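Local structure of Lmo0305 protein (Listeria monocytogenes, 3PJ0) at residues 289-294 with 331-336; 15-20 with 316-321; 151-156 with 282-287; 144-149 with 178-183. The protein belongs to the fold-type I family of pyridoxal-phosphate-dependent proteins and carries its cofactor on a modified lysine, though its precise role is not established. All blocks are in the same frame, centred on the assembly; numbering follows the deposited sequence. Where two conformers were deposited one is given.

Contact 1 of 4, residues 289-294 with 331-336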
loop_
_atom_site.group_PDB
_atom_site.type_symbol
_atom_site.label_atom_id
_atom_site.label_comp_id
_atom_site.label_asym_id
_atom_site.label_seq_id
_atom_site.Cartn_x
_atom_site.Cartn_y
_atom_site.Cartn_z
ATOM N N SER A 289 18.384 -6.383 22.640
ATOM C CA SER A 289 17.039 -5.953 22.214
ATOM C C SER A 289 16.073 -7.088 22.601
ATOM O O SER A 289 16.408 -7.949 23.421
ATOM C CB SER A 289 17.023 -5.708 20.696
ATOM O OG SER A 289 17.117 -6.960 20.001
ATOM N N ASN A 290 14.890 -7.100 22.009
ATOM C CA ASN A 290 13.908 -8.124 22.332
ATOM C C ASN A 290 14.115 -9.421 21.537
ATOM O O ASN A 290 13.364 -10.380 21.701
ATOM C CB ASN A 290 12.510 -7.582 22.049
ATOM C CG ASN A 290 12.275 -7.368 20.616
ATOM O OD1 ASN A 290 13.165 -6.854 19.900
ATOM N ND2 ASN A 290 11.086 -7.759 20.136
HETATM N N MSE A 291 15.130 -9.450 20.677
HETATM C CA MSE A 291 15.341 -10.571 19.801
HETATM C C MSE A 291 16.708 -11.201 19.915
HETATM O O MSE A 291 17.643 -10.617 20.471
HETATM C CB MSE A 291 15.134 -10.144 18.347
HETATM C CG MSE A 291 16.201 -9.250 17.773
HETATM SE SE MSE A 291 16.119 -9.117 15.822
HETATM C CE MSE A 291 16.575 -10.953 15.405
ATOM N N PHE A 292 16.806 -12.402 19.353
ATOM C CA PHE A 292 18.051 -13.150 19.292
ATOM C C PHE A 292 17.780 -14.403 18.459
ATOM O O PHE A 292 16.632 -14.703 18.139
ATOM C CB PHE A 292 18.610 -13.508 20.691
ATOM C CG PHE A 292 17.663 -14.271 21.561
ATOM C CD1 PHE A 292 17.601 -15.656 21.508
ATOM C CD2 PHE A 292 16.813 -13.593 22.454
ATOM C CE1 PHE A 292 16.696 -16.364 22.327
ATOM C CE2 PHE A 292 15.926 -14.292 23.244
ATOM C CZ PHE A 292 15.861 -15.670 23.191
ATOM N N HIS A 293 18.858 -15.076 18.077
ATOM C CA HIS A 293 18.802 -16.341 17.355
ATOM C C HIS A 293 19.328 -17.435 18.279
ATOM O O HIS A 293 20.232 -17.207 19.038
ATOM C CB HIS A 293 19.665 -16.231 16.109
ATOM C CG HIS A 293 19.051 -15.396 15.046
ATOM N ND1 HIS A 293 19.623 -15.217 13.804
ATOM C CD2 HIS A 293 17.879 -14.719 15.029
ATOM C CE1 HIS A 293 18.840 -14.433 13.086
ATOM N NE2 HIS A 293 17.758 -14.154 13.796
ATOM N N VAL A 294 18.734 -18.625 18.207
ATOM C CA VAL A 294 19.121 -19.792 19.036
ATOM C C VAL A 294 19.729 -20.823 18.096
ATOM O O VAL A 294 19.118 -21.184 17.100
ATOM C CB VAL A 294 17.870 -20.394 19.729
ATOM C CG1 VAL A 294 18.195 -21.615 20.564
ATOM C CG2 VAL A 294 17.151 -19.296 20.586
ATOM N N ALA A 331 19.212 -23.362 13.422
ATOM C CA ALA A 331 18.860 -22.213 14.250
ATOM C C ALA A 331 17.452 -21.687 14.000
ATOM O O ALA A 331 16.833 -22.030 13.000
ATOM C CB ALA A 331 19.892 -21.060 13.995
ATOM N N PHE A 332 16.984 -20.819 14.907
ATOM C CA PHE A 332 15.719 -20.113 14.733
ATOM C C PHE A 332 15.774 -18.810 15.476
ATOM O O PHE A 332 16.674 -18.582 16.294
ATOM C CB PHE A 332 14.487 -20.914 15.171
ATOM C CG PHE A 332 14.401 -21.139 16.652
ATOM C CD1 PHE A 332 13.798 -20.212 17.468
ATOM C CD2 PHE A 332 14.919 -22.282 17.229
ATOM C CE1 PHE A 332 13.736 -20.432 18.848
ATOM C CE2 PHE A 332 14.805 -22.508 18.579
ATOM C CZ PHE A 332 14.235 -21.568 19.388
ATOM N N GLU A 333 14.853 -17.931 15.123
ATOM C CA GLU A 333 14.767 -16.611 15.719
ATOM C C GLU A 333 13.628 -16.482 16.735
ATOM O O GLU A 333 12.522 -17.003 16.509
ATOM C CB GLU A 333 14.546 -15.598 14.585
ATOM C CG GLU A 333 14.197 -14.205 14.978
ATOM C CD GLU A 333 14.122 -13.317 13.771
ATOM O OE1 GLU A 333 15.200 -12.939 13.276
ATOM O OE2 GLU A 333 12.985 -13.058 13.287
ATOM N N VAL A 334 13.882 -15.736 17.813
ATOM C CA VAL A 334 12.874 -15.373 18.797
ATOM C C VAL A 334 12.787 -13.852 18.896
ATOM O O VAL A 334 13.837 -13.187 18.991
ATOM C CB VAL A 334 13.246 -15.823 20.236
ATOM C CG1 VAL A 334 12.065 -15.520 21.195
ATOM C CG2 VAL A 334 13.646 -17.283 20.284
ATOM N N SER A 335 11.575 -13.300 18.772
ATOM C CA SER A 335 11.339 -11.874 19.014
ATOM C C SER A 335 10.299 -11.792 20.123
ATOM O O SER A 335 9.153 -12.156 19.916
ATOM C CB SER A 335 10.869 -11.113 17.767
ATOM O OG SER A 335 11.826 -11.195 16.723
ATOM N N VAL A 336 10.701 -11.316 21.296
ATOM C CA VAL A 336 9.804 -11.236 22.456
ATOM C C VAL A 336 8.792 -10.107 22.294
ATOM O O VAL A 336 9.119 -9.004 21.826
ATOM C CB VAL A 336 10.572 -11.100 23.787
ATOM C CG1 VAL A 336 9.607 -10.927 24.985
ATOM C CG2 VAL A 336 11.424 -12.327 24.034
#
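Residues 291-294 and 331-335 belong to the two central strands of the four-stranded antiparallel sheet in the C-terminal part of this chain of the pyridoxal-phosphate family; the axes of these short segments run 160° apart at a closest approach of 4.6 Å. Backbone bonds set the register. Phe292 and Val334 exchange two, the straighter being Val334 N to Phe292 O, directed nearly along the C=O axis, and Val294 and Phe332 form the next hydrogen-bonded pair. Beyond the strand end Asn290 continues the pairing twice over: its O accepts from Val336 N, while its ND2 gives a straight, in-plane bond of 2.9 Å to a lone pair of Val336 O.

Apolar contacts occupy the sheet face of Phe292, Val294, Phe332 and Val334. Both rings have CG in the crowded position between N and the carbonyl carbon, which lays each one beside its cross-strand valine: displaced toward the rim, Val334 CB sits over the Phe292 ring, 4.2 Å from its centroid, and Val294 CB likewise over that of Phe332, two CH-pi contacts. Leu270 and Phe274 of helix 260-275 pack against Phe292.

Polar contacts belong to the face of Met291, His293, Glu333 and Ser335. Glu333 also pairs with Arg148. His293 NE2 donates to Glu333 OE1 at 2.9 Å, in the imidazole plane and onto the anti lone pair, with ring and carboxylate planes 32° apart.

Contact 2 of 4, residues 15-20 with 316-321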
loop_
_atom_site.group_PDB
_atom_site.type_symbol
_atom_site.label_atom_id
_atom_site.label_comp_id
_atom_site.label_asym_id
_atom_site.label_seq_id
_atom_site.Cartn_x
_atom_site.Cartn_y
_atom_site.Cartn_z
ATOM N N TYR A 15 0.322 -21.256 24.052
ATOM C CA TYR A 15 1.286 -20.238 24.412
ATOM C C TYR A 15 2.458 -20.160 23.416
ATOM O O TYR A 15 2.786 -21.137 22.742
ATOM C CB TYR A 15 1.807 -20.509 25.819
ATOM C CG TYR A 15 0.701 -20.733 26.852
ATOM C CD1 TYR A 15 -0.126 -19.700 27.253
ATOM C CD2 TYR A 15 0.524 -21.970 27.446
ATOM C CE1 TYR A 15 -1.133 -19.907 28.208
ATOM C CE2 TYR A 15 -0.468 -22.183 28.402
ATOM C CZ TYR A 15 -1.292 -21.143 28.770
ATOM O OH TYR A 15 -2.270 -21.352 29.719
ATOM N N LYS A 16 3.095 -18.992 23.354
ATOM C CA LYS A 16 4.217 -18.764 22.442
ATOM C C LYS A 16 5.347 -17.977 23.133
ATOM O O LYS A 16 5.080 -17.022 23.864
ATOM C CB LYS A 16 3.760 -17.950 21.240
ATOM C CG LYS A 16 2.690 -18.539 20.347
ATOM C CD LYS A 16 3.201 -19.766 19.590
ATOM C CE LYS A 16 2.193 -20.247 18.549
ATOM N NZ LYS A 16 0.906 -20.722 19.148
ATOM N N LEU A 17 6.602 -18.376 22.913
ATOM C CA LEU A 17 7.712 -17.591 23.422
ATOM C C LEU A 17 7.751 -16.265 22.638
ATOM O O LEU A 17 7.911 -15.197 23.209
ATOM C CB LEU A 17 9.045 -18.311 23.228
ATOM C CG LEU A 17 9.369 -19.619 23.975
ATOM C CD1 LEU A 17 10.713 -20.051 23.473
ATOM C CD2 LEU A 17 9.397 -19.466 25.500
ATOM N N GLY A 18 7.572 -16.337 21.321
ATOM C CA GLY A 18 7.662 -15.150 20.484
ATOM C C GLY A 18 6.359 -14.501 20.079
ATOM O O GLY A 18 5.280 -15.108 20.181
ATOM N N GLY A 19 6.473 -13.259 19.619
ATOM C CA GLY A 19 5.340 -12.523 19.068
ATOM C C GLY A 19 4.331 -11.893 20.001
ATOM O O GLY A 19 4.508 -11.871 21.229
ATOM N N ASN A 20 3.255 -11.387 19.384
ATOM C CA ASN A 20 2.168 -10.698 20.083
ATOM C C ASN A 20 0.838 -11.384 19.885
ATOM O O ASN A 20 -0.199 -10.722 19.835
ATOM C CB ASN A 20 2.061 -9.249 19.560
ATOM C CG ASN A 20 3.205 -8.396 19.993
ATOM O OD1 ASN A 20 3.412 -8.195 21.187
ATOM N ND2 ASN A 20 3.964 -7.868 19.032
ATOM N N VAL A 316 3.733 -24.825 24.959
ATOM C CA VAL A 316 4.509 -23.632 24.677
ATOM C C VAL A 316 5.210 -23.736 23.322
ATOM O O VAL A 316 6.127 -24.520 23.174
ATOM C CB VAL A 316 5.631 -23.378 25.734
ATOM C CG1 VAL A 316 6.415 -22.130 25.366
ATOM C CG2 VAL A 316 5.071 -23.271 27.163
ATOM N N GLY A 317 4.784 -22.923 22.362
ATOM C CA GLY A 317 5.428 -22.826 21.044
ATOM C C GLY A 317 6.835 -22.231 21.100
ATOM O O GLY A 317 7.013 -21.077 21.510
ATOM N N ILE A 318 7.831 -23.019 20.689
ATOM C CA ILE A 318 9.224 -22.573 20.652
ATOM C C ILE A 318 9.524 -21.987 19.277
ATOM O O ILE A 318 9.897 -20.815 19.149
ATOM C CB ILE A 318 10.185 -23.742 20.909
ATOM C CG1 ILE A 318 9.931 -24.332 22.292
ATOM C CG2 ILE A 318 11.635 -23.265 20.770
ATOM C CD1 ILE A 318 10.144 -23.372 23.389
ATOM N N SER A 319 9.329 -22.798 18.242
ATOM C CA SER A 319 9.543 -22.330 16.866
ATOM C C SER A 319 8.750 -23.190 15.893
ATOM O O SER A 319 8.650 -24.410 16.071
ATOM C CB SER A 319 11.013 -22.365 16.450
ATOM O OG SER A 319 11.161 -21.734 15.174
ATOM N N GLY A 320 8.211 -22.549 14.861
ATOM C CA GLY A 320 7.477 -23.273 13.802
ATOM C C GLY A 320 8.371 -23.729 12.651
ATOM O O GLY A 320 7.928 -24.438 11.727
ATOM N N TYR A 321 9.647 -23.369 12.722
ATOM C CA TYR A 321 10.585 -23.730 11.684
ATOM C C TYR A 321 11.980 -23.805 12.273
ATOM O O TYR A 321 12.264 -23.270 13.361
ATOM C CB TYR A 321 10.611 -22.651 10.608
ATOM C CG TYR A 321 11.276 -21.392 11.127
ATOM C CD1 TYR A 321 10.539 -20.429 11.793
ATOM C CD2 TYR A 321 12.659 -21.200 11.007
ATOM C CE1 TYR A 321 11.151 -19.300 12.323
ATOM C CE2 TYR A 321 13.279 -20.054 11.510
ATOM C CZ TYR A 321 12.524 -19.119 12.167
ATOM O OH TYR A 321 13.119 -18.000 12.692
HETATM O O HOH W 1 7.371 -18.708 19.641
#
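Leu17 and Ile318 run alongside each other in the same direction, although the CB of Leu17 is directed toward the partner segment and that of Ile318 away from it. Each has its first side-chain branch beside the backbone N (CG of Leu17, CG1 of Ile318); a second turn at chi2, -61°, then swings the Ile318 tip back, so that in the conformer given CD1 of Leu17 and CD1 of Ile318 meet at 3.4 Å, a tight carbon-carbon approach. On the other branch, Leu17 CD2 rests 4.0 Å from Val316 CG1, the two side chains crossing at about a right angle. Ile343 packs on Leu17 and Val316, helix 345-358 on all three, and Leu270 and Phe274 also touch Leu17.

The backbone beneath them is a two-stranded parallel sheet, 15-16 with 316-317, in which a strand close to the N-terminus pairs with one about 300 residues later. Gly317 is held by the residues flanking Lys16: its N donates to Tyr15 O at 2.7 Å, from above the carbonyl plane, and its O accepts from Leu17 N at 3.1 Å, nearly along the C=O axis. That carbonyl also accepts a hydrogen bond from a water, which itself accepts from Gly18 N and so carries the link one residue beyond Leu17.

Lys16 runs along the other face of the strands. Its chain bends at chi2, which brings CD across Gly317 CA at 4.1 Å; a CB on Gly317 would clash with Lys16 CD. A further bend at chi4 takes NZ to its hydrogen-bond partner, Thr13 OG1.

Contact 3 of 4, residues 151-156 with 282-287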
loop_
_atom_site.group_PDB
_atom_site.type_symbol
_atom_site.label_atom_id
_atom_site.label_comp_id
_atom_site.label_asym_id
_atom_site.label_seq_id
_atom_site.Cartn_x
_atom_site.Cartn_y
_atom_site.Cartn_z
ATOM N N GLY A 151 21.041 -11.982 14.122
ATOM C CA GLY A 151 20.537 -12.168 15.464
ATOM C C GLY A 151 20.129 -10.934 16.207
ATOM O O GLY A 151 19.755 -11.032 17.363
ATOM N N GLY A 152 20.185 -9.776 15.555
ATOM C CA GLY A 152 19.848 -8.521 16.220
ATOM C C GLY A 152 21.091 -7.985 16.914
ATOM O O GLY A 152 21.097 -7.766 18.146
ATOM N N GLN A 153 22.154 -7.785 16.148
ATOM C CA GLN A 153 23.392 -7.243 16.732
ATOM C C GLN A 153 23.508 -5.714 16.548
ATOM O O GLN A 153 22.981 -5.142 15.565
ATOM C CB GLN A 153 24.606 -7.939 16.110
ATOM C CG GLN A 153 24.726 -9.458 16.353
ATOM C CD GLN A 153 26.029 -10.038 15.822
ATOM O OE1 GLN A 153 27.121 -9.448 16.002
ATOM N NE2 GLN A 153 25.944 -11.216 15.220
ATOM N N LEU A 154 24.235 -5.072 17.483
ATOM C CA LEU A 154 24.437 -3.633 17.469
ATOM C C LEU A 154 25.877 -3.245 17.695
ATOM O O LEU A 154 26.558 -3.845 18.512
ATOM C CB LEU A 154 23.638 -2.980 18.630
ATOM C CG LEU A 154 22.118 -2.934 18.506
ATOM C CD1 LEU A 154 21.455 -2.497 19.817
ATOM C CD2 LEU A 154 21.737 -1.974 17.357
ATOM N N PRO A 155 26.350 -2.205 16.989
ATOM C CA PRO A 155 27.630 -1.649 17.354
ATOM C C PRO A 155 27.487 -0.825 18.645
ATOM O O PRO A 155 26.389 -0.338 18.988
ATOM C CB PRO A 155 27.943 -0.717 16.190
ATOM C CG PRO A 155 26.603 -0.240 15.738
ATOM C CD PRO A 155 25.732 -1.481 15.869
ATOM N N ALA A 156 28.584 -0.670 19.367
ATOM C CA ALA A 156 28.585 0.262 20.491
ATOM C C ALA A 156 28.080 1.625 19.969
ATOM O O ALA A 156 28.326 1.987 18.809
ATOM C CB ALA A 156 29.990 0.395 21.038
ATOM N N THR A 282 22.947 -18.748 22.137
ATOM C CA THR A 282 22.284 -17.681 21.414
ATOM C C THR A 282 23.282 -16.739 20.738
ATOM O O THR A 282 24.455 -16.643 21.141
ATOM C CB THR A 282 21.319 -16.869 22.294
ATOM O OG1 THR A 282 22.030 -16.107 23.282
ATOM C CG2 THR A 282 20.287 -17.795 22.944
ATOM N N VAL A 283 22.809 -16.059 19.685
ATOM C CA VAL A 283 23.562 -15.026 19.025
ATOM C C VAL A 283 22.637 -13.800 18.910
ATOM O O VAL A 283 21.582 -13.900 18.323
ATOM C CB VAL A 283 24.033 -15.431 17.636
ATOM C CG1 VAL A 283 24.784 -14.267 16.985
ATOM C CG2 VAL A 283 24.876 -16.709 17.702
ATOM N N PRO A 284 22.993 -12.676 19.539
ATOM C CA PRO A 284 24.173 -12.536 20.386
ATOM C C PRO A 284 23.990 -13.362 21.672
ATOM O O PRO A 284 22.862 -13.740 22.023
ATOM C CB PRO A 284 24.216 -11.038 20.700
ATOM C CG PRO A 284 22.941 -10.448 20.269
ATOM C CD PRO A 284 22.149 -11.460 19.522
ATOM N N GLU A 285 25.085 -13.644 22.384
ATOM C CA GLU A 285 24.986 -14.423 23.625
ATOM C C GLU A 285 24.095 -13.722 24.648
ATOM O O GLU A 285 23.263 -14.368 25.317
ATOM C CB GLU A 285 26.390 -14.688 24.199
ATOM C CG GLU A 285 26.387 -15.393 25.564
ATOM C CD GLU A 285 27.784 -15.777 26.068
ATOM O OE1 GLU A 285 28.778 -15.710 25.290
ATOM O OE2 GLU A 285 27.870 -16.167 27.257
ATOM N N VAL A 286 24.302 -12.411 24.796
ATOM C CA VAL A 286 23.419 -11.570 25.597
ATOM C C VAL A 286 22.677 -10.620 24.632
ATOM O O VAL A 286 23.305 -9.777 23.963
ATOM C CB VAL A 286 24.148 -10.784 26.688
ATOM C CG1 VAL A 286 23.130 -9.872 27.422
ATOM C CG2 VAL A 286 24.847 -11.751 27.667
ATOM N N PRO A 287 21.349 -10.781 24.511
ATOM C CA PRO A 287 20.566 -9.932 23.626
ATOM C C PRO A 287 20.766 -8.457 23.949
ATOM O O PRO A 287 20.980 -8.099 25.098
ATOM C CB PRO A 287 19.110 -10.337 23.925
ATOM C CG PRO A 287 19.215 -11.750 24.350
ATOM C CD PRO A 287 20.523 -11.837 25.123
#
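Gln153 leaves its backbone with CG anti to the carbonyl carbon (chi1 -63°), and from CB the chain reaches CG, which passes Pro284 CG at 4.4 Å, a loose contact at the flank of the ring. It stays extended through chi2 to CD and the amide, where NE2 approaches Val283 CG1 at 3.7 Å, the two side chains crossing obliquely. That meeting is van der Waals only; the hydrogen bond of NE2 goes to Ile150 O, just ahead of the segment.

The backbone behind Gln153 forms a G1 beta bulge, Gly152 and Gln153 both facing Gln147. The loop 151-156, between strand 140-144 and helix 157-170, lies against the end of strand 280-283, outermost in this chain's C-terminal antiparallel sheet. Gly151 CA makes a C-H...O contact of 3.5 Å with Val283 O. A CB at Gly151 would point at that oxygen and clash with it, and at the backbone angles of Gly151 (phi 101°) such an atom would also press on the preceding carbonyl O.

Pro284, after a cis peptide bond, turns its ring to the loop: CD lies 3.3 Å from Gly151 O and CG 3.9 Å from Gly152 O. Within its own segment, Thr282 OG1 donates to Pro284 O at 2.8 Å. With no hydrogen bond passing between the segments, their fit rests on shape, on carbonyl oxygens against C-H groups and on the close backbone approach that glycine permits.

Contact 4 of 4, residues 144-149 with 178-183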
loop_
_atom_site.group_PDB
_atom_site.type_symbol
_atom_site.label_atom_id
_atom_site.label_comp_id
_atom_site.label_asym_id
_atom_site.label_seq_id
_atom_site.Cartn_x
_atom_site.Cartn_y
_atom_site.Cartn_z
ATOM N N GLU A 144 21.303 -0.682 9.637
ATOM C CA GLU A 144 20.107 -1.334 10.218
ATOM C C GLU A 144 20.386 -1.611 11.710
ATOM O O GLU A 144 21.291 -2.378 12.030
ATOM C CB GLU A 144 19.824 -2.644 9.472
ATOM C CG GLU A 144 18.579 -3.364 9.929
ATOM C CD GLU A 144 18.440 -4.772 9.336
ATOM O OE1 GLU A 144 18.634 -4.954 8.102
ATOM O OE2 GLU A 144 18.127 -5.671 10.128
ATOM N N LEU A 145 19.634 -0.943 12.597
ATOM C CA LEU A 145 19.787 -1.087 14.045
ATOM C C LEU A 145 18.549 -1.798 14.604
ATOM O O LEU A 145 17.443 -1.262 14.530
ATOM C CB LEU A 145 19.932 0.273 14.738
ATOM C CG LEU A 145 21.042 1.194 14.297
ATOM C CD1 LEU A 145 20.965 2.572 14.958
ATOM C CD2 LEU A 145 22.409 0.558 14.569
ATOM N N PRO A 146 18.711 -3.037 15.085
ATOM C CA PRO A 146 19.886 -3.875 15.116
ATOM C C PRO A 146 19.942 -4.654 13.820
ATOM O O PRO A 146 18.979 -4.571 13.055
ATOM C CB PRO A 146 19.600 -4.800 16.292
ATOM C CG PRO A 146 18.157 -5.020 16.214
ATOM C CD PRO A 146 17.546 -3.751 15.638
ATOM N N GLN A 147 21.000 -5.428 13.584
ATOM C CA GLN A 147 21.131 -6.195 12.342
ATOM C C GLN A 147 20.414 -7.516 12.537
ATOM O O GLN A 147 20.969 -8.480 13.079
ATOM C CB GLN A 147 22.599 -6.421 11.962
ATOM C CG GLN A 147 22.765 -6.910 10.536
ATOM C CD GLN A 147 22.689 -5.772 9.512
ATOM O OE1 GLN A 147 23.476 -4.835 9.577
ATOM N NE2 GLN A 147 21.734 -5.847 8.574
ATOM N N ARG A 148 19.165 -7.544 12.107
ATOM C CA ARG A 148 18.295 -8.698 12.364
ATOM C C ARG A 148 18.781 -10.053 11.849
ATOM O O ARG A 148 18.662 -11.047 12.556
ATOM C CB ARG A 148 16.911 -8.413 11.790
ATOM C CG ARG A 148 15.888 -9.538 11.967
ATOM C CD ARG A 148 15.796 -10.475 10.736
ATOM N NE ARG A 148 14.635 -11.338 10.899
ATOM C CZ ARG A 148 13.909 -11.918 9.932
ATOM N NH1 ARG A 148 14.205 -11.783 8.649
ATOM N NH2 ARG A 148 12.853 -12.658 10.269
ATOM N N GLU A 149 19.321 -10.092 10.636
ATOM C CA GLU A 149 19.722 -11.370 10.030
ATOM C C GLU A 149 20.889 -12.049 10.739
ATOM O O GLU A 149 21.127 -13.241 10.540
ATOM C CB GLU A 149 20.024 -11.205 8.545
ATOM C CG GLU A 149 18.826 -10.729 7.749
ATOM C CD GLU A 149 17.740 -11.768 7.510
ATOM O OE1 GLU A 149 18.013 -12.977 7.522
ATOM O OE2 GLU A 149 16.595 -11.338 7.262
ATOM N N GLY A 178 15.355 1.638 10.551
ATOM C CA GLY A 178 14.893 1.553 11.904
ATOM C C GLY A 178 13.632 0.732 12.037
ATOM O O GLY A 178 12.772 1.041 12.878
ATOM N N ALA A 179 13.523 -0.331 11.236
ATOM C CA ALA A 179 12.409 -1.252 11.323
ATOM C C ALA A 179 12.191 -1.699 12.780
ATOM O O ALA A 179 11.042 -1.905 13.222
ATOM C CB ALA A 179 12.671 -2.478 10.439
ATOM N N ARG A 180 13.301 -1.872 13.505
ATOM C CA ARG A 180 13.282 -2.293 14.923
ATOM C C ARG A 180 13.925 -1.251 15.830
ATOM O O ARG A 180 14.574 -1.570 16.829
ATOM C CB ARG A 180 13.981 -3.646 15.076
ATOM C CG ARG A 180 13.224 -4.810 14.404
ATOM C CD ARG A 180 14.023 -6.120 14.330
ATOM N NE ARG A 180 13.195 -7.132 13.658
ATOM C CZ ARG A 180 13.034 -7.229 12.339
ATOM N NH1 ARG A 180 13.676 -6.420 11.493
ATOM N NH2 ARG A 180 12.233 -8.159 11.846
ATOM N N LEU A 181 13.761 0.025 15.478
ATOM C CA LEU A 181 14.331 1.086 16.322
ATOM C C LEU A 181 13.812 1.118 17.762
ATOM O O LEU A 181 14.584 1.320 18.707
ATOM C CB LEU A 181 14.053 2.463 15.713
ATOM C CG LEU A 181 14.536 3.672 16.531
ATOM C CD1 LEU A 181 16.094 3.685 16.691
ATOM C CD2 LEU A 181 14.022 4.942 15.839
ATOM N N TRP A 182 12.514 0.971 17.929
ATOM C CA TRP A 182 11.885 1.102 19.232
ATOM C C TRP A 182 12.476 0.093 20.228
ATOM O O TRP A 182 12.667 0.387 21.401
ATOM C CB TRP A 182 10.376 0.888 19.131
ATOM C CG TRP A 182 9.708 1.606 17.945
ATOM C CD1 TRP A 182 9.105 0.997 16.885
ATOM C CD2 TRP A 182 9.588 3.015 17.707
ATOM N NE1 TRP A 182 8.592 1.925 16.017
ATOM C CE2 TRP A 182 8.890 3.173 16.481
ATOM C CE3 TRP A 182 10.005 4.160 18.392
ATOM C CZ2 TRP A 182 8.608 4.437 15.923
ATOM C CZ3 TRP A 182 9.716 5.403 17.846
ATOM C CH2 TRP A 182 9.009 5.526 16.625
ATOM N N GLU A 183 12.791 -1.085 19.709
ATOM C CA GLU A 183 13.316 -2.176 20.506
ATOM C C GLU A 183 14.735 -1.984 21.048
ATOM O O GLU A 183 15.130 -2.722 21.964
ATOM C CB GLU A 183 13.310 -3.468 19.670
ATOM C CG GLU A 183 11.959 -3.970 19.232
ATOM C CD GLU A 183 11.465 -3.474 17.883
ATOM O OE1 GLU A 183 11.454 -2.258 17.645
ATOM O OE2 GLU A 183 11.014 -4.333 17.084
HETATM O O HOH W 2 16.098 -4.660 12.041
HETATM O O HOH W 3 16.022 -1.892 12.276
#
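Arg148 sets CG anti to its backbone N (chi1 179°) and then bends at chi2, -95°, while Arg180 has CG anti to its carbonyl carbon and runs extended from CG to NE; the two chains cross obliquely and their guanidinium planes end 15° apart. The segments are loops following parallel strands 140-144 and 173-178 of the seven-stranded mixed sheet, the large-domain core of the fold-type I pyridoxal-phosphate family, and they lie at the cofactor: Arg180 NH1 hydrogen-bonds to O3 of the modified lysine at position 208.

Arg148 CG sits over the centre of the Arg180 guanidinium, 3.7 Å from CZ, so aliphatic carbon covers the flat group. The two like charges are nevertheless near, with Arg148 NE 4.1 Å from Arg180 NH2. Acidic groups probably offset this: Arg148 NH1 is salt-bridged to Glu149 OE2, and Glu144 OE2 lies 4.7 Å from Arg180 NH1, where a water in the guanidinium plane can bridge the two. The same OE2 accepts from Arg148 N at 2.9 Å, which ties the start of the 3-10 turn to the strand end.

Nearer the backbone, Pro146, preceded by a cis peptide bond, places CD 3.6 Å from Arg180 CB, the side chains crossing almost perpendicularly. Beside it a second water lies 2.7 Å from Leu145 O, to which it can donate, and accepts from Arg180 N at 3.0 Å.

Contact 1 touches each of the others, its centre about 9 Å from that of contact 3, 11 Å from contact 2 and 12 Å from contact 4. Contacts 3 and 4 share the loop after strand 140-144: Gln153 O and Gln147 N lie 2.8 Å apart, a probable hydrogen bond. Contact 4 reaches the cofactor-bearing lysine, and the Arg148-Glu333 salt bridge, 2.9 Å from NE to OE1, continues to the C-terminal sheet. The side chains of Arg148 and His293 each lie about 4 Å from bound (4R)-2-methylpentane-2,4-diol, probably a crystallisation additive that may mark a pocket. Contact 2 touches only contact 1, its nearest atoms about 6 Å from contact 4 and about 10 Å from contact 3.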